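Transcription elongation factor Spt5 (Methanocaldococcus jannaschii, PDB 3LPE) stimulates transcription elongation as a heterodimer with Spt4, its NGN domain, the part present here, mediating the interaction with RNA polymerase. Local coordinates at the interface of chains A and B. Sequence-based numbering; all coordinates share one arbitrary frame. Chains: chain A, Putative transcription antitermination protein nusG; chain B, DNA-directed RNA polymerase subunit E''.

Contact 1: the interface of chains A and B. Residues chain A 30, 33-34, 40, 42-43; chain B 32, 34.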
loop_
_atom_site.group_PDB
_atom_site.type_symbol
_atom_site.label_atom_id
_atom_site.label_comp_id
_atom_site.label_asym_id
_atom_site.label_seq_id
_atom_site.Cartn_x
_atom_site.Cartn_y
_atom_site.Cartn_z
ATOM N N ALA A 30 -5.003 2.105 6.332
ATOM C CA ALA A 30 -4.033 3.187 6.577
ATOM C C ALA A 30 -4.581 4.152 7.632
ATOM O O ALA A 30 -3.876 4.571 8.541
ATOM C CB ALA A 30 -3.715 3.928 5.291
ATOM N N ALA A 33 -4.425 2.415 11.022
ATOM C CA ALA A 33 -3.053 2.271 11.479
ATOM C C ALA A 33 -2.582 3.580 12.141
ATOM O O ALA A 33 -1.995 3.558 13.212
ATOM C CB ALA A 33 -2.139 1.885 10.313
ATOM N N GLU A 34 -2.871 4.705 11.495
ATOM C CA GLU A 34 -2.480 6.009 12.020
ATOM C C GLU A 34 -3.251 6.339 13.295
ATOM O O GLU A 34 -2.658 6.707 14.311
ATOM C CB GLU A 34 -2.669 7.101 10.971
ATOM C CG GLU A 34 -1.720 6.993 9.775
ATOM C CD GLU A 34 -1.693 8.254 8.923
ATOM O OE1 GLU A 34 -2.330 9.256 9.317
ATOM O OE2 GLU A 34 -1.032 8.241 7.861
ATOM N N VAL A 40 2.422 -0.431 11.554
ATOM C CA VAL A 40 2.181 -0.817 10.170
ATOM C C VAL A 40 2.913 0.204 9.308
ATOM O O VAL A 40 2.720 1.413 9.467
ATOM C CB VAL A 40 0.672 -0.801 9.852
ATOM C CG1 VAL A 40 0.416 -1.063 8.369
ATOM C CG2 VAL A 40 -0.072 -1.820 10.713
ATOM N N SER A 42 3.606 -0.128 5.587
ATOM C CA SER A 42 3.107 0.079 4.236
ATOM C C SER A 42 2.019 -0.937 3.932
ATOM O O SER A 42 1.904 -1.936 4.619
ATOM C CB SER A 42 4.222 0.014 3.181
ATOM O OG SER A 42 4.640 -1.323 2.968
ATOM N N ILE A 43 1.215 -0.626 2.920
ATOM C CA ILE A 43 0.082 -1.448 2.523
ATOM C C ILE A 43 0.093 -1.457 1.009
ATOM O O ILE A 43 0.222 -0.417 0.377
ATOM C CB ILE A 43 -1.245 -0.863 3.028
ATOM C CG1 ILE A 43 -1.232 -0.738 4.552
ATOM C CG2 ILE A 43 -2.427 -1.775 2.668
ATOM C CD1 ILE A 43 -2.226 0.288 5.045
ATOM N N ILE B 32 0.537 2.305 -0.228
ATOM C CA ILE B 32 0.388 3.340 0.776
ATOM C C ILE B 32 1.570 3.211 1.698
ATOM O O ILE B 32 1.723 2.188 2.369
ATOM C CB ILE B 32 -0.878 3.165 1.613
ATOM C CG1 ILE B 32 -2.126 3.229 0.725
ATOM C CG2 ILE B 32 -0.956 4.226 2.702
ATOM C CD1 ILE B 32 -3.399 3.002 1.501
ATOM N N ILE B 34 3.176 4.390 4.973
ATOM C CA ILE B 34 2.865 5.062 6.220
ATOM C C ILE B 34 4.157 5.524 6.902
ATOM O O ILE B 34 4.230 6.622 7.442
ATOM C CB ILE B 34 2.078 4.123 7.147
ATOM C CG1 ILE B 34 0.754 3.714 6.470
ATOM C CG2 ILE B 34 1.791 4.794 8.462
ATOM C CD1 ILE B 34 0.014 2.627 7.200
#
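An antiparallel beta bridge between A:Ile43 of the Spt5 NGN domain and B:Ile32 of Spt4 joins strand 40-45 of chain A to strand 30-33 of chain B. The pairing is reciprocal: A:Ile43 N donates to B:Ile32 O at 2.9 Å, and B:Ile32 N donates to A:Ile43 O at 2.8 Å. This pair of bonds holds the two main chains in register here. The second bond is the straighter, with 170° at its hydrogen against 150° for the first.

Beyond the bridge the contact is aliphatic. B:Ile34, just past the end of its strand, buries 73 Å² and reaches between the NGN strand and helix 22-35. Its CG1 branch stands anti to the carbonyl carbon (chi1 -61°) and runs on nearly straight to CD1, and this terminal methyl does most of the touching. On the helix side B:Ile34 CD1 meets the methyl A:Ala33 CB at 3.9 Å; on the strand side it meets A:Val40 CG1 and A:Ile43 CD1, whose side chains cross that of B:Ile34 obliquely. Lower on the same side chain, B:Ile34 CB lies 3.6 Å from the carbonyl oxygen A:Val40 O, a van der Waals contact with the strand's backbone.

B:Ile32 turns its side chain toward the helix. B:Ile32 CG2 and B:Ile32 CD1 both approach A:Ala30 CB from one side, at 3.8 and 3.9 Å, the small alanine methyl letting the branched side chain lie close to the helix. A:Glu34 lies alongside B:Ile34 at the margin, but it is poorly ordered and its carboxylate position carries little weight.

In the fold, helix 22-35 packs beside strand 40-45, and the Spt4 segment enters along that strand with its isoleucines directed at the helix. The bridge thus extends the NGN sheet into Spt4, while A:Ala30 and A:Ala33 of the helix pack against B:Ile32 and B:Ile34.

Contact 2: the interface of chains A and B. Residues chain A 12, 42, 56, 83, 86; chain B 31, 39, 41.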
loop_
_atom_site.group_PDB
_atom_site.type_symbol
_atom_site.label_atom_id
_atom_site.label_comp_id
_atom_site.label_asym_id
_atom_site.label_seq_id
_atom_site.Cartn_x
_atom_site.Cartn_y
_atom_site.Cartn_z
ATOM N N ILE A 12 5.942 -9.117 6.446
ATOM C CA ILE A 12 4.877 -8.714 5.550
ATOM C C ILE A 12 3.836 -9.832 5.519
ATOM O O ILE A 12 4.190 -10.995 5.439
ATOM C CB ILE A 12 5.397 -8.500 4.130
ATOM C CG1 ILE A 12 6.482 -7.413 4.126
ATOM C CG2 ILE A 12 4.268 -8.060 3.227
ATOM C CD1 ILE A 12 7.367 -7.483 2.914
ATOM N N SER A 42 3.606 -0.128 5.587
ATOM C CA SER A 42 3.107 0.079 4.236
ATOM C C SER A 42 2.019 -0.937 3.932
ATOM O O SER A 42 1.904 -1.936 4.619
ATOM C CB SER A 42 4.222 0.014 3.181
ATOM O OG SER A 42 4.640 -1.323 2.968
ATOM N N GLU A 56 2.826 -4.606 5.448
ATOM C CA GLU A 56 4.149 -4.643 6.077
ATOM C C GLU A 56 4.032 -4.086 7.509
ATOM O O GLU A 56 3.599 -2.938 7.727
ATOM C CB GLU A 56 5.125 -3.818 5.236
ATOM C CG GLU A 56 6.593 -3.903 5.668
ATOM C CD GLU A 56 7.484 -2.984 4.859
ATOM O OE1 GLU A 56 8.706 -3.215 4.835
ATOM O OE2 GLU A 56 6.969 -2.042 4.236
ATOM N N ILE A 83 10.331 -10.435 0.804
ATOM C CA ILE A 83 10.391 -9.215 0.004
ATOM C C ILE A 83 10.570 -9.520 -1.488
ATOM O O ILE A 83 10.002 -8.830 -2.344
ATOM C CB ILE A 83 11.498 -8.260 0.520
ATOM C CG1 ILE A 83 11.383 -6.888 -0.145
ATOM C CG2 ILE A 83 12.879 -8.864 0.323
ATOM C CD1 ILE A 83 10.148 -6.091 0.311
ATOM N N ILE A 86 7.467 -9.924 -3.497
ATOM C CA ILE A 86 6.730 -8.683 -3.642
ATOM C C ILE A 86 7.281 -7.755 -4.730
ATOM O O ILE A 86 6.525 -7.071 -5.412
ATOM C CB ILE A 86 6.708 -7.954 -2.285
ATOM C CG1 ILE A 86 5.778 -8.698 -1.326
ATOM C CG2 ILE A 86 6.301 -6.494 -2.434
ATOM C CD1 ILE A 86 5.708 -8.087 0.038
ATOM N N LEU B 31 0.088 1.688 -3.490
ATOM C CA LEU B 31 1.071 1.449 -2.426
ATOM C C LEU B 31 0.965 2.602 -1.448
ATOM O O LEU B 31 1.248 3.754 -1.807
ATOM C CB LEU B 31 2.492 1.368 -2.995
ATOM C CG LEU B 31 3.641 1.345 -1.959
ATOM C CD1 LEU B 31 3.441 0.266 -0.903
ATOM C CD2 LEU B 31 5.004 1.177 -2.619
ATOM N N SER B 39 9.879 1.201 6.198
ATOM C CA SER B 39 9.318 0.311 5.182
ATOM C C SER B 39 10.362 -0.189 4.167
ATOM O O SER B 39 10.933 0.593 3.406
ATOM C CB SER B 39 8.142 0.990 4.469
ATOM O OG SER B 39 7.741 0.245 3.350
ATOM N N ILE B 41 9.479 -2.177 1.682
ATOM C CA ILE B 41 8.791 -2.027 0.402
ATOM C C ILE B 41 8.943 -0.604 -0.178
ATOM O O ILE B 41 9.193 -0.437 -1.373
ATOM C CB ILE B 41 7.278 -2.404 0.516
ATOM C CG1 ILE B 41 7.132 -3.866 0.950
ATOM C CG2 ILE B 41 6.562 -2.150 -0.810
ATOM C CD1 ILE B 41 5.683 -4.305 1.232
#
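A:Glu56 of the NGN domain receives B:Ser39 of Spt4 through its carboxylate, beside an aliphatic pocket that takes in B:Ile41. The hydroxyl B:Ser39 OG donates to A:Glu56 OE2 at 2.6 Å from the syn side, 17° out of the carboxylate plane. From within chain A, the hydroxyl A:Ser42 OG donates to the same A:Glu56 OE2 at 2.7 Å, on the anti side and 19° out of plane. Two donors, one syn and one anti, on one oxygen should restrict rotation of the carboxylate, and A:Ser42, itself in contact with Spt4, probably helps to position it. The glutamate reaches this place extended, CG anti to the backbone N (chi1 -173°) and the chain nearly straight beyond. The other carboxylate oxygen, A:Glu56 OE1, accepts a weak bond from the backbone B:Ile41 N at 3.4 Å, at the start of helix 40-44.

The tightly packed part surrounds B:Ile41, which buries 65 Å². Three chain A methyls approach its CG1-CD1 branch: A:Ile83 CD1 comes to 3.8 Å from B:Ile41 CG1, while A:Ile86 CD1 and A:Ile12 CD1 each stand 4.0 Å from B:Ile41 CD1. The directions differ: A:Ile83 slides past antiparallel, A:Ile86 crosses at about a right angle, and A:Ile12 comes in at a slant. The polar wall is close too, A:Ser42 OG lying 3.6 Å from B:Ile41 CD1.

The loose side is at B:Leu31, whose CD1 reaches A:Ser42 CB at 4.2 Å, with 4 Å² of the leucine hidden by chain A. This marginal contact contrasts with the several methyls gathered on B:Ile41.

Strands 12-17, 40-45 and 52-57 supply A:Ile12, A:Ser42 and A:Glu56, while helix 83-90 brings A:Ile83 and A:Ile86 from across the pocket. The first turn of Spt4 helix 40-44 is therefore inserted between the NGN strands and the C-terminal helix of the chain.

Contacts 1 and 2 lie about 10 Å apart, measured between the centres of their C-alpha atoms, and share A:Ser42. Strand 40-45 of Spt5 and strand 30-33 of Spt4 contribute to both. Contact 1 uses backbone pairing and aliphatic groups next to helix 22-35, whereas contact 2 adds a polar clasp and a second Spt4 element, helix 40-44, met by helix 83-90. Together they indicate that Spt4 is held at two neighbouring places along strand 40-45, flanked by a different NGN helix at each, consistent with the Spt4/Spt5 heterodimer and probably fixing the orientation of Spt4 relative to the NGN domain.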